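Local coordinates for putative peptidase M23 (Pseudomonas aeruginosa PAO1, PDB 2HSI), which is of unknown function but binds zinc and is probably a metalloendopeptidase of family M23, at residues A40-E46 and H96-F100; E46-P51 and R64-W70; E136-A140 and I202-Y207; D155-D159 and D184-P188; A189-A195 and G243-V249. The contacts are given in a common frame with arbitrary orientation. Where two conformers were deposited one is given. Residue numbers count along the deposited sequence, not the author numbering.

Contact 1 (A40-E46 and H96-F100); sequences AVVDLGE and HEERF
The two outermost strands of the six-stranded N-terminal sheet meet here through side chains, so the sheet curls until its edges face each other. Strand 40-43 and strand 96-100 run at 137°, with axes 7.9 Å apart. Val42 lies opposite Phe100 (CA-CA 6.9 Å) and Leu44 opposite Glu98 (CA-CA 6.8 Å). Ala40 to Asp43 and all of 96-100 are extended. Leu44 (-87/-9) and Gly45 (62/39) then turn the chain. Gly45 N donates to Asp43 OD1 (2.9 Å), an Asx turn.

Apolar packing fills one end. Phe100 (chi1 p) meets Ala40 CB at CD1 (3.7 Å). Val42 CG2 makes an off-centre CH-pi contact, 4.2 Å from the Phe100 ring centroid.

Polar bonds fill the other. His96 (chi1 p) gives NE2 to Glu46 OE2 (2.7 Å) and ND1 to Glu98 OE2 (2.7 Å). Water 1 donates to Asp43 O (3.1 Å) and Glu98 OE1 (2.7 Å).

With both ring nitrogens donating to carboxylates, His96 is consistent with a charged imidazolium.

Contact 2 (E46-P51 and R64-W70); sequences EEGPPP and REEGRRW
Segment 64-70 is the tip of a beta hairpin with a type I' turn from Glu65 to Arg68, joining strands 58-64 and 70-75. It packs against the proline-rich loop 46-51, where Pro49 to Pro51 are extended in polyproline-like fashion.

Arg64 (chi1 m, then t, t) reaches across to Glu47 O, with NH1 at 2.8 Å and NH2 at 3.0 Å. Its NH1 also donates to Arg68 O (2.9 Å). Glu65 N bonds Arg69 O (2.8 Å), and Arg68 N bonds Glu65 O (2.9 Å). Glu66 (47/40) and Gly67 (84/1) form the turn's centre. Arg69 (chi1 p) sends NE to Glu65 OE1 (2.7 Å), a salt bridge, and its CA lies opposite Glu47 CA at 4.9 Å.

Trp70 (chi1 m, chi2 109°) makes the largest share of the contact. Its N donates to Glu46 O (3.0 Å) and its NE1 to Gly48 O (2.8 Å). Two prolines lie over one face of the indole. Pro50 CA is 4.0 Å from the six-membered ring centroid, and Pro51 CD is 3.5 Å from the five-membered one.

Contact 3 (E136-A140 and I202-Y207); sequences EQTAA and ILIGDY
Helix segment 136-140 runs nearly antiparallel to strand 202-207. The angle is 158°, the signed crossing angle is -158°, and the axes approach to 9.0 Å. The helix is regular, with Ala140 N bonded to Glu136 O (3.0 Å). The strand is extended from Leu203 onward, while Ile202 has phi/psi -107/-7. Ala140 and Leu203 are the nearest pair, CA-CA 6.7 Å.

Leu203 (chi1 t, chi2 p) fills the middle. Its CD2 lies 3.7 Å from Ala140 CB, 3.5 Å from Glu136 O and 3.9 Å from Gln137 CA. Ile202 (chi1 p) brings CD1 to 3.5 Å from Ala140 O.

Tyr207 (chi1 m) folds back over Gly205, where a CB would collide with the ring. Its OH donates to Glu136 OE1 (3.0 Å). The amide of Gln137 lies on the ring, with CD 3.4 Å from Tyr207 CE2 and NE2 over one face. Water 3 donates to Glu136 OE1 (2.9 Å). Glu136 also forms a salt bridge with Arg132, and Gln137 OE1 bonds Asn210.

The contact lays helix 127-141 against the seven-stranded sheet of the M23 peptidase region. Strand 199-207 pairs there with strand 213-219, whose Phe215 also touches Gln137 and Ala140.

Contact 4 (D155-D159 and D184-P188); sequences DKPVD and DFAVP. With ZN (zinc ion), chain C.
One aromatic bump, Phe185, is the largest single part of this contact. Phe185 (chi1 m, chi2 -94°) projects from the end of strand 183-185 into a hollow made by Lys156, Pro157 and Val158 of the irregular segment 155-159. Lys156 CE lies 3.8 Å from Phe185 CE1. Pro157 CD lies 3.9 Å from Phe185 CZ. Val158 CG2 lies 3.6 Å from Phe185 CG.

Val158 (chi1 m) is a bump in turn. Its CG2 also touches Val187 CG2 at 4.1 Å, so this methyl touches both Phe185 and Val187. Those two residues, two apart in the chain, both point toward segment 155-159, while Ala186 between them points away. Ala186 (-82/88) is the centre of an inverse gamma turn, with a weak bond from Val187 N to Phe185 O (3.1 Å). Beyond Val158, Asp159 O approaches Val187 CG1 at 4.3 Å.

The nearest CA pair is Val158 and Phe185, 7.6 Å apart. No hydrogen bond crosses, so the fit is one of shape. The polar ends look elsewhere: Lys156 NZ to Gly160 O, and Asp159 to Lys194 in a salt bridge.

Next to Phe185, Asp184 (chi1 m) places OD1 2.0 Å from the zinc ion. His180, His259 and His261 complete the metal site. His180 and Asp184 form the HxxxD motif, and His259 and His261 the HxH motif, of the M23 peptidase family.

Contact 5 (A189-A195 and G243-V249); sequences AGTPIKA and GGVLGKV
Ile193 (chi1 m, chi2 t) is the apolar centre. Its CG1 meets Val249 CG2 at 3.8 Å, and its CG2 lies 4.4 Å from Leu246 CD1. Ala195 CB extends this patch to Leu246 CD2 (4.3 Å).

Around it, strands 192-194 and 245-248 form an antiparallel ladder, axes 4.6 Å apart at 150°. Pro192 with Lys248 and Lys194 with Val245 are non-hydrogen-bonded pairs, both with CA-CA 4.5 Å. Between them Ile193 faces two residues, Leu246 (-85/-34) and Gly247 (165/-158), a classic beta bulge. Leu246 N bonds Ile193 O (2.7 Å), and Ile193 N bonds Gly247 O (2.8 Å).

Four more backbone bonds follow outward. Val249 N donates to Thr191 O and Gly190 N to Val249 O, both at 2.8 Å. At the other end, Ala195 N donates to Gly244 O (2.8 Å) and Gly243 N to Ala195 O (2.7 Å). Gly190 (95/-8) and Gly243 (91/-9) have angles that would jam a side chain.

Lys194 and Lys248 lie on the outer face with Pro192 and Val245. Lys194 forms a salt bridge with Asp159. Strand 231-232 flanks strand 245-248 on its other edge, and Ile193 packs on Phe226, Leu229 and Met260 of the larger sheet.

The contacts fall into two groups along the chain. Contacts 1 and 2 lie in the N-terminal domain. Contact 2 comes within the chain span of contact 1, and the two share Glu46. Their centres are 12 Å apart, and Asp43 bridges to Arg69. Contacts 3, 4 and 5 follow, with centres 31 to 36 Å from the first two. Contacts 3 and 4 reach the same seven-stranded sheet, 21 Å apart between centres. The centres of contacts 4 and 5 are about 9 Å apart, and the two touch. Contacts 3 and 5 alternate along the chain. Contact 4 supplies a zinc ligand. Side chains of contacts 3 and 5 come within about 12 and 11 Å of the metal, while contacts 1 and 2 lie away from it.

Contact 1 (A40-E46 and H96-F100)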
# COMPACT_ATOMS: atom_id res chain seq x y z
N ALA A 40 8.35 -6.85 -5.97
CA ALA A 40 8.94 -7.46 -7.17
C ALA A 40 8.18 -6.99 -8.40
O ALA A 40 6.95 -7.05 -8.43
CB ALA A 40 8.90 -8.98 -7.07
N VAL A 41 8.92 -6.52 -9.40
CA VAL A 41 8.35 -6.16 -10.70
C VAL A 41 8.55 -7.34 -11.64
O VAL A 41 9.69 -7.74 -11.90
CB VAL A 41 8.98 -4.87 -11.28
CG1 VAL A 41 8.38 -4.53 -12.66
CG2 VAL A 41 8.82 -3.69 -10.30
N VAL A 42 7.45 -7.92 -12.11
CA VAL A 42 7.51 -9.17 -12.87
C VAL A 42 6.97 -8.99 -14.28
O VAL A 42 5.83 -8.59 -14.46
CB VAL A 42 6.74 -10.33 -12.14
CG1 VAL A 42 6.95 -11.65 -12.85
CG2 VAL A 42 7.18 -10.46 -10.67
N ASP A 43 7.81 -9.30 -15.28
CA ASP A 43 7.40 -9.37 -16.69
C ASP A 43 6.34 -10.46 -16.81
O ASP A 43 6.56 -11.61 -16.45
CB ASP A 43 8.64 -9.70 -17.55
CG ASP A 43 8.37 -9.65 -19.07
OD1 ASP A 43 7.21 -9.67 -19.52
OD2 ASP A 43 9.35 -9.59 -19.84
N LEU A 44 5.17 -10.09 -17.32
CA LEU A 44 4.08 -11.06 -17.47
C LEU A 44 4.09 -11.86 -18.77
O LEU A 44 3.32 -12.81 -18.91
CB LEU A 44 2.72 -10.36 -17.29
CG LEU A 44 2.49 -9.76 -15.90
CD1 LEU A 44 1.07 -9.27 -15.76
CD2 LEU A 44 2.79 -10.81 -14.83
N GLY A 45 4.96 -11.49 -19.71
CA GLY A 45 4.95 -12.10 -21.05
C GLY A 45 3.64 -11.84 -21.79
O GLY A 45 3.09 -12.74 -22.44
N GLU A 46 3.12 -10.63 -21.63
CA GLU A 46 1.85 -10.20 -22.23
C GLU A 46 1.99 -8.76 -22.75
O GLU A 46 2.65 -7.93 -22.12
CB GLU A 46 0.70 -10.27 -21.19
CG GLU A 46 0.35 -11.68 -20.67
CD GLU A 46 -0.48 -12.54 -21.64
OE1 GLU A 46 -1.06 -12.02 -22.63
OE2 GLU A 46 -0.57 -13.76 -21.41
N HIS A 96 -1.01 -18.91 -17.50
CA HIS A 96 0.38 -19.35 -17.35
C HIS A 96 0.93 -18.86 -16.02
O HIS A 96 0.40 -17.93 -15.44
CB HIS A 96 1.26 -18.86 -18.51
CG HIS A 96 1.08 -17.41 -18.85
ND1 HIS A 96 2.02 -16.46 -18.54
CD2 HIS A 96 0.10 -16.76 -19.52
CE1 HIS A 96 1.63 -15.28 -18.99
NE2 HIS A 96 0.46 -15.44 -19.59
N GLU A 97 2.00 -19.50 -15.55
CA GLU A 97 2.65 -19.08 -14.32
C GLU A 97 3.97 -18.45 -14.64
O GLU A 97 4.68 -18.89 -15.55
CB GLU A 97 2.90 -20.27 -13.41
CG GLU A 97 1.69 -20.81 -12.72
CD GLU A 97 2.05 -21.80 -11.63
OE1 GLU A 97 3.22 -22.26 -11.59
OE2 GLU A 97 1.16 -22.12 -10.82
N GLU A 98 4.30 -17.41 -13.90
CA GLU A 98 5.58 -16.74 -14.08
C GLU A 98 6.33 -16.71 -12.77
O GLU A 98 5.82 -16.23 -11.76
CB GLU A 98 5.39 -15.33 -14.63
CG GLU A 98 4.71 -15.27 -16.01
CD GLU A 98 5.39 -16.09 -17.11
OE1 GLU A 98 6.64 -16.14 -17.19
OE2 GLU A 98 4.66 -16.69 -17.91
N ARG A 99 7.54 -17.25 -12.78
CA ARG A 99 8.35 -17.28 -11.57
C ARG A 99 9.18 -16.02 -11.36
O ARG A 99 9.58 -15.35 -12.32
CB ARG A 99 9.24 -18.53 -11.53
CG ARG A 99 8.44 -19.78 -11.32
CD ARG A 99 9.30 -20.94 -10.91
NE ARG A 99 8.57 -22.19 -11.05
CZ ARG A 99 8.99 -23.36 -10.57
NH1 ARG A 99 10.13 -23.44 -9.91
NH2 ARG A 99 8.25 -24.45 -10.74
N PHE A 100 9.41 -15.71 -10.10
CA PHE A 100 10.31 -14.64 -9.73
C PHE A 100 11.03 -15.05 -8.45
O PHE A 100 10.73 -16.09 -7.89
CB PHE A 100 9.58 -13.29 -9.62
CG PHE A 100 8.54 -13.23 -8.52
CD1 PHE A 100 8.85 -12.64 -7.30
CD2 PHE A 100 7.24 -13.70 -8.73
CE1 PHE A 100 7.88 -12.55 -6.29
CE2 PHE A 100 6.27 -13.61 -7.73
CZ PHE A 100 6.60 -13.03 -6.50
O HOH W 1 8.32 -14.11 -16.50

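Contact 2 (E46-P51 and R64-W70)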
# COMPACT_ATOMS: atom_id res chain seq x y z
N GLU A 46 3.12 -10.63 -21.63
CA GLU A 46 1.85 -10.20 -22.23
C GLU A 46 1.99 -8.76 -22.75
O GLU A 46 2.65 -7.93 -22.12
CB GLU A 46 0.70 -10.27 -21.19
CG GLU A 46 0.35 -11.68 -20.67
CD GLU A 46 -0.48 -12.54 -21.64
OE1 GLU A 46 -1.06 -12.02 -22.63
OE2 GLU A 46 -0.57 -13.76 -21.41
N GLU A 47 1.39 -8.46 -23.91
CA GLU A 47 1.44 -7.10 -24.48
C GLU A 47 0.11 -6.66 -25.10
O GLU A 47 -0.04 -5.49 -25.46
CB GLU A 47 2.55 -6.98 -25.54
CG GLU A 47 2.30 -7.82 -26.81
CD GLU A 47 3.29 -7.53 -27.92
OE1 GLU A 47 4.46 -7.22 -27.65
OE2 GLU A 47 2.88 -7.59 -29.09
N GLY A 48 -0.82 -7.61 -25.24
CA GLY A 48 -2.15 -7.33 -25.82
C GLY A 48 -3.17 -6.87 -24.79
O GLY A 48 -2.93 -5.90 -24.08
N PRO A 49 -4.33 -7.56 -24.71
CA PRO A 49 -5.35 -7.21 -23.71
C PRO A 49 -4.77 -7.33 -22.29
O PRO A 49 -3.79 -8.07 -22.10
CB PRO A 49 -6.44 -8.26 -23.96
CG PRO A 49 -6.25 -8.68 -25.36
CD PRO A 49 -4.76 -8.69 -25.54
N PRO A 50 -5.31 -6.56 -21.32
CA PRO A 50 -4.78 -6.62 -19.95
C PRO A 50 -4.92 -8.00 -19.32
O PRO A 50 -6.02 -8.55 -19.27
CB PRO A 50 -5.63 -5.60 -19.19
CG PRO A 50 -6.26 -4.76 -20.22
CD PRO A 50 -6.42 -5.60 -21.43
N PRO A 51 -3.80 -8.59 -18.87
CA PRO A 51 -3.92 -9.84 -18.16
C PRO A 51 -4.29 -9.58 -16.70
O PRO A 51 -4.15 -8.46 -16.21
CB PRO A 51 -2.51 -10.42 -18.25
CG PRO A 51 -1.62 -9.25 -18.30
CD PRO A 51 -2.39 -8.16 -18.99
N ARG A 64 0.97 -1.44 -17.75
CA ARG A 64 1.94 -1.40 -18.84
C ARG A 64 3.19 -0.64 -18.37
O ARG A 64 3.08 0.40 -17.73
CB ARG A 64 1.36 -0.75 -20.09
CG ARG A 64 0.41 -1.63 -20.89
CD ARG A 64 0.12 -1.00 -22.25
NE ARG A 64 -0.93 -1.68 -22.99
CZ ARG A 64 -0.74 -2.75 -23.76
NH1 ARG A 64 0.47 -3.29 -23.89
NH2 ARG A 64 -1.77 -3.29 -24.39
N GLU A 65 4.37 -1.18 -18.67
CA GLU A 65 5.62 -0.51 -18.37
C GLU A 65 5.86 0.58 -19.40
O GLU A 65 6.22 0.30 -20.54
CB GLU A 65 6.79 -1.48 -18.36
CG GLU A 65 8.08 -0.83 -17.89
CD GLU A 65 9.25 -1.78 -17.85
OE1 GLU A 65 9.40 -2.59 -18.78
OE2 GLU A 65 10.02 -1.71 -16.88
N GLU A 66 5.63 1.83 -18.99
CA GLU A 66 5.66 3.00 -19.89
C GLU A 66 4.89 2.79 -21.20
O GLU A 66 5.36 3.19 -22.26
CB GLU A 66 7.11 3.42 -20.18
CG GLU A 66 7.89 3.83 -18.95
CD GLU A 66 9.38 3.94 -19.21
OE1 GLU A 66 9.91 3.22 -20.09
OE2 GLU A 66 10.03 4.75 -18.51
N GLY A 67 3.72 2.15 -21.11
CA GLY A 67 2.88 1.88 -22.27
C GLY A 67 3.23 0.64 -23.08
O GLY A 67 2.57 0.33 -24.07
N ARG A 68 4.24 -0.10 -22.63
CA ARG A 68 4.71 -1.25 -23.39
C ARG A 68 4.23 -2.57 -22.78
O ARG A 68 3.02 -2.79 -22.69
CB ARG A 68 6.23 -1.19 -23.59
CG ARG A 68 6.69 0.19 -24.09
CD ARG A 68 8.11 0.19 -24.59
NE ARG A 68 8.41 1.41 -25.34
CZ ARG A 68 8.83 2.55 -24.81
NH1 ARG A 68 9.04 2.67 -23.51
NH2 ARG A 68 9.07 3.59 -25.60
N ARG A 69 5.16 -3.41 -22.36
CA ARG A 69 4.84 -4.75 -21.85
C ARG A 69 4.06 -4.65 -20.55
O ARG A 69 4.26 -3.71 -19.76
CB ARG A 69 6.11 -5.59 -21.65
CG ARG A 69 7.02 -5.03 -20.55
CD ARG A 69 8.21 -5.90 -20.21
NE ARG A 69 8.98 -5.25 -19.16
CZ ARG A 69 10.06 -5.75 -18.56
NH1 ARG A 69 10.54 -6.95 -18.89
NH2 ARG A 69 10.66 -5.05 -17.63
N TRP A 70 3.16 -5.61 -20.36
CA TRP A 70 2.45 -5.77 -19.10
C TRP A 70 3.36 -6.33 -18.01
O TRP A 70 4.05 -7.35 -18.19
CB TRP A 70 1.22 -6.66 -19.28
CG TRP A 70 0.13 -6.06 -20.10
CD1 TRP A 70 -0.25 -6.43 -21.37
CD2 TRP A 70 -0.77 -5.01 -19.71
NE1 TRP A 70 -1.32 -5.66 -21.79
CE2 TRP A 70 -1.66 -4.79 -20.78
CE3 TRP A 70 -0.92 -4.24 -18.54
CZ2 TRP A 70 -2.68 -3.81 -20.74
CZ3 TRP A 70 -1.93 -3.27 -18.49
CH2 TRP A 70 -2.79 -3.06 -19.59
O HOH W 2 4.87 -8.46 -20.45

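Contact 3 (E136-A140 and I202-Y207)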
# COMPACT_ATOMS: atom_id res chain seq x y z
N GLU A 136 -12.72 -4.94 9.66
CA GLU A 136 -12.93 -3.83 8.72
C GLU A 136 -11.65 -3.47 7.98
O GLU A 136 -11.65 -3.26 6.76
CB GLU A 136 -13.43 -2.58 9.45
CG GLU A 136 -14.87 -2.63 9.90
CD GLU A 136 -15.25 -1.44 10.75
OE1 GLU A 136 -14.60 -0.37 10.66
OE2 GLU A 136 -16.22 -1.57 11.53
N GLN A 137 -10.56 -3.39 8.74
CA GLN A 137 -9.27 -3.04 8.18
C GLN A 137 -8.71 -4.14 7.27
O GLN A 137 -8.13 -3.85 6.22
CB GLN A 137 -8.28 -2.68 9.28
CG GLN A 137 -8.58 -1.32 9.90
CD GLN A 137 -7.74 -1.03 11.12
OE1 GLN A 137 -6.76 -0.30 11.03
NE2 GLN A 137 -8.12 -1.59 12.26
N THR A 138 -8.91 -5.39 7.67
CA THR A 138 -8.51 -6.56 6.87
C THR A 138 -9.24 -6.57 5.51
O THR A 138 -8.61 -6.72 4.45
CB THR A 138 -8.73 -7.88 7.67
OG1 THR A 138 -7.90 -7.86 8.84
CG2 THR A 138 -8.38 -9.10 6.83
N ALA A 139 -10.55 -6.35 5.55
CA ALA A 139 -11.37 -6.24 4.33
C ALA A 139 -10.92 -5.10 3.42
O ALA A 139 -10.86 -5.28 2.20
CB ALA A 139 -12.83 -6.09 4.68
N ALA A 140 -10.57 -3.95 4.00
CA ALA A 140 -10.14 -2.79 3.21
C ALA A 140 -8.86 -3.04 2.41
O ALA A 140 -8.77 -2.71 1.23
CB ALA A 140 -9.98 -1.58 4.09
N ILE A 202 -11.73 4.54 1.02
CA ILE A 202 -12.52 3.31 1.14
C ILE A 202 -12.77 2.88 2.59
O ILE A 202 -13.53 1.94 2.84
CB ILE A 202 -11.89 2.14 0.34
CG1 ILE A 202 -10.45 1.86 0.79
CG2 ILE A 202 -11.99 2.43 -1.16
CD1 ILE A 202 -9.90 0.46 0.42
N LEU A 203 -12.13 3.58 3.53
CA LEU A 203 -12.36 3.30 4.96
C LEU A 203 -11.95 4.46 5.87
O LEU A 203 -10.90 5.06 5.70
CB LEU A 203 -11.64 2.00 5.40
CG LEU A 203 -11.91 1.46 6.82
CD1 LEU A 203 -13.40 1.29 7.09
CD2 LEU A 203 -11.19 0.15 7.08
N ILE A 204 -12.84 4.78 6.81
CA ILE A 204 -12.58 5.77 7.85
C ILE A 204 -13.02 5.11 9.15
O ILE A 204 -14.11 4.55 9.23
CB ILE A 204 -13.37 7.09 7.60
CG1 ILE A 204 -12.75 7.86 6.43
CG2 ILE A 204 -13.37 7.99 8.86
CD1 ILE A 204 -13.59 9.07 5.99
N GLY A 205 -12.15 5.13 10.14
CA GLY A 205 -12.52 4.58 11.44
C GLY A 205 -11.91 5.37 12.57
O GLY A 205 -11.03 6.20 12.37
N ASP A 206 -12.43 5.12 13.76
CA ASP A 206 -11.82 5.61 14.98
C ASP A 206 -11.65 4.38 15.85
O ASP A 206 -12.56 3.95 16.55
CB ASP A 206 -12.68 6.68 15.67
CG ASP A 206 -11.87 7.56 16.63
OD1 ASP A 206 -10.87 7.10 17.22
OD2 ASP A 206 -12.24 8.74 16.80
N TYR A 207 -10.45 3.81 15.76
CA TYR A 207 -10.20 2.48 16.28
C TYR A 207 -9.47 2.49 17.61
O TYR A 207 -8.78 3.45 17.93
CB TYR A 207 -9.39 1.68 15.25
CG TYR A 207 -10.08 1.53 13.91
CD1 TYR A 207 -11.45 1.24 13.83
CD2 TYR A 207 -9.37 1.65 12.72
CE1 TYR A 207 -12.09 1.09 12.60
CE2 TYR A 207 -10.00 1.51 11.50
CZ TYR A 207 -11.35 1.22 11.44
OH TYR A 207 -11.96 1.08 10.22
O HOH W 3 -15.56 2.29 11.29

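Contact 4 (D155-D159 and D184-P188)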
# COMPACT_ATOMS: atom_id res chain seq x y z
N ASP A 155 4.44 10.48 -3.55
CA ASP A 155 4.91 11.62 -2.78
C ASP A 155 4.93 11.24 -1.32
O ASP A 155 4.12 10.43 -0.87
CB ASP A 155 3.98 12.81 -2.95
CG ASP A 155 3.95 13.37 -4.35
OD1 ASP A 155 4.90 13.13 -5.13
OD2 ASP A 155 2.97 14.06 -4.67
N LYS A 156 5.86 11.83 -0.58
CA LYS A 156 5.80 11.82 0.87
C LYS A 156 4.48 12.46 1.29
O LYS A 156 4.11 13.51 0.77
CB LYS A 156 6.98 12.59 1.47
CG LYS A 156 8.32 11.90 1.34
CD LYS A 156 9.46 12.82 1.73
CE LYS A 156 9.41 13.13 3.21
NZ LYS A 156 10.51 14.06 3.61
N PRO A 157 3.74 11.80 2.20
CA PRO A 157 2.47 12.34 2.68
C PRO A 157 2.60 13.54 3.63
O PRO A 157 1.64 14.28 3.80
CB PRO A 157 1.82 11.16 3.38
CG PRO A 157 2.92 10.24 3.72
CD PRO A 157 4.06 10.50 2.81
N VAL A 158 3.78 13.72 4.22
CA VAL A 158 4.08 14.92 5.02
C VAL A 158 5.47 15.46 4.68
O VAL A 158 6.38 14.68 4.36
CB VAL A 158 3.99 14.65 6.54
CG1 VAL A 158 2.54 14.52 7.00
CG2 VAL A 158 4.76 13.42 6.93
N ASP A 159 5.64 16.78 4.76
CA ASP A 159 6.93 17.41 4.54
C ASP A 159 7.75 17.40 5.83
O ASP A 159 7.78 18.39 6.58
CB ASP A 159 6.76 18.84 4.01
CG ASP A 159 5.97 18.90 2.70
OD1 ASP A 159 6.15 18.02 1.84
OD2 ASP A 159 5.17 19.85 2.54
N ASP A 184 7.25 5.71 9.72
CA ASP A 184 6.98 6.89 10.54
C ASP A 184 7.67 8.14 10.02
O ASP A 184 8.71 8.05 9.37
CB ASP A 184 7.39 6.67 12.00
CG ASP A 184 6.36 5.92 12.79
OD1 ASP A 184 5.33 5.51 12.22
OD2 ASP A 184 6.59 5.73 14.00
N PHE A 185 7.07 9.29 10.33
CA PHE A 185 7.68 10.59 10.05
C PHE A 185 7.68 11.41 11.33
O PHE A 185 6.69 11.43 12.07
CB PHE A 185 6.91 11.34 8.96
CG PHE A 185 6.95 10.67 7.61
CD1 PHE A 185 7.92 11.02 6.67
CD2 PHE A 185 6.01 9.69 7.27
CE1 PHE A 185 7.96 10.41 5.42
CE2 PHE A 185 6.04 9.07 6.02
CZ PHE A 185 7.02 9.43 5.09
N ALA A 186 8.81 12.08 11.58
CA ALA A 186 8.95 12.99 12.72
C ALA A 186 8.35 14.35 12.37
O ALA A 186 9.03 15.24 11.86
CB ALA A 186 10.41 13.12 13.12
N VAL A 187 7.05 14.48 12.63
CA VAL A 187 6.31 15.73 12.41
C VAL A 187 5.37 15.99 13.60
O VAL A 187 4.90 15.03 14.23
CB VAL A 187 5.49 15.74 11.07
CG1 VAL A 187 6.40 15.97 9.87
CG2 VAL A 187 4.67 14.48 10.91
N PRO A 188 5.12 17.27 13.94
CA PRO A 188 4.22 17.56 15.07
C PRO A 188 2.74 17.32 14.76
O PRO A 188 2.38 17.15 13.60
CB PRO A 188 4.47 19.05 15.33
CG PRO A 188 4.86 19.60 13.99
CD PRO A 188 5.65 18.51 13.33
ZN ZN C . 4.52 3.86 12.95

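Contact 5 (A189-A195 and G243-V249)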
# COMPACT_ATOMS: atom_id res chain seq x y z
N ALA A 189 1.92 17.29 15.81
CA ALA A 189 0.47 17.23 15.67
C ALA A 189 -0.07 18.44 14.92
O ALA A 189 0.38 19.57 15.14
CB ALA A 189 -0.20 17.11 17.03
N GLY A 190 -1.02 18.20 14.02
CA GLY A 190 -1.58 19.27 13.19
C GLY A 190 -0.94 19.44 11.82
O GLY A 190 -1.43 20.22 11.01
N THR A 191 0.15 18.72 11.57
CA THR A 191 0.77 18.68 10.25
C THR A 191 -0.22 18.07 9.24
O THR A 191 -0.78 17.02 9.52
CB THR A 191 2.08 17.86 10.28
OG1 THR A 191 2.99 18.44 11.24
CG2 THR A 191 2.76 17.81 8.91
N PRO A 192 -0.48 18.76 8.11
CA PRO A 192 -1.40 18.22 7.10
C PRO A 192 -0.84 16.98 6.41
O PRO A 192 0.35 16.95 6.09
CB PRO A 192 -1.55 19.37 6.09
CG PRO A 192 -1.00 20.58 6.78
CD PRO A 192 0.06 20.07 7.70
N ILE A 193 -1.69 15.97 6.20
CA ILE A 193 -1.32 14.72 5.54
C ILE A 193 -1.91 14.72 4.15
O ILE A 193 -3.12 14.87 3.98
CB ILE A 193 -1.81 13.47 6.34
CG1 ILE A 193 -1.18 13.45 7.74
CG2 ILE A 193 -1.45 12.17 5.59
CD1 ILE A 193 -1.80 12.41 8.68
N LYS A 194 -1.04 14.57 3.15
CA LYS A 194 -1.45 14.63 1.75
C LYS A 194 -1.45 13.26 1.07
O LYS A 194 -0.61 12.42 1.38
CB LYS A 194 -0.61 15.65 0.99
CG LYS A 194 -0.84 17.10 1.44
CD LYS A 194 0.38 17.98 1.19
CE LYS A 194 1.44 17.78 2.27
NZ LYS A 194 2.67 18.57 2.00
N ALA A 195 -2.42 13.04 0.18
CA ALA A 195 -2.50 11.79 -0.60
C ALA A 195 -1.23 11.59 -1.43
O ALA A 195 -0.88 12.47 -2.22
CB ALA A 195 -3.72 11.79 -1.49
N GLY A 243 -1.80 14.64 -3.59
CA GLY A 243 -1.59 15.90 -2.88
C GLY A 243 -2.80 16.44 -2.13
O GLY A 243 -2.67 17.42 -1.38
N GLY A 244 -3.97 15.83 -2.33
CA GLY A 244 -5.19 16.23 -1.61
C GLY A 244 -5.01 16.02 -0.12
O GLY A 244 -4.43 15.02 0.29
N VAL A 245 -5.47 16.99 0.68
CA VAL A 245 -5.34 16.90 2.15
C VAL A 245 -6.32 15.87 2.72
O VAL A 245 -7.54 16.01 2.58
CB VAL A 245 -5.52 18.28 2.85
CG1 VAL A 245 -5.40 18.14 4.37
CG2 VAL A 245 -4.50 19.30 2.33
N LEU A 246 -5.78 14.84 3.35
CA LEU A 246 -6.60 13.79 3.97
C LEU A 246 -7.04 14.16 5.38
O LEU A 246 -8.13 13.81 5.82
CB LEU A 246 -5.82 12.46 4.00
CG LEU A 246 -5.40 11.95 2.62
CD1 LEU A 246 -4.55 10.70 2.76
CD2 LEU A 246 -6.61 11.70 1.72
N GLY A 247 -6.16 14.87 6.09
CA GLY A 247 -6.37 15.22 7.48
C GLY A 247 -5.09 15.71 8.11
O GLY A 247 -4.18 16.15 7.41
N LYS A 248 -5.02 15.63 9.44
CA LYS A 248 -3.94 16.21 10.22
C LYS A 248 -3.31 15.18 11.16
O LYS A 248 -4.02 14.34 11.72
CB LYS A 248 -4.47 17.42 11.03
CG LYS A 248 -4.40 18.82 10.38
CD LYS A 248 -5.04 18.93 9.00
CE LYS A 248 -5.51 20.34 8.67
NZ LYS A 248 -6.89 20.59 9.19
N VAL A 249 -1.99 15.24 11.32
CA VAL A 249 -1.23 14.36 12.25
C VAL A 249 -1.74 14.48 13.70
O VAL A 249 -2.11 15.57 14.14
CB VAL A 249 0.31 14.64 12.16
CG1 VAL A 249 1.10 13.87 13.23
CG2 VAL A 249 0.85 14.28 10.79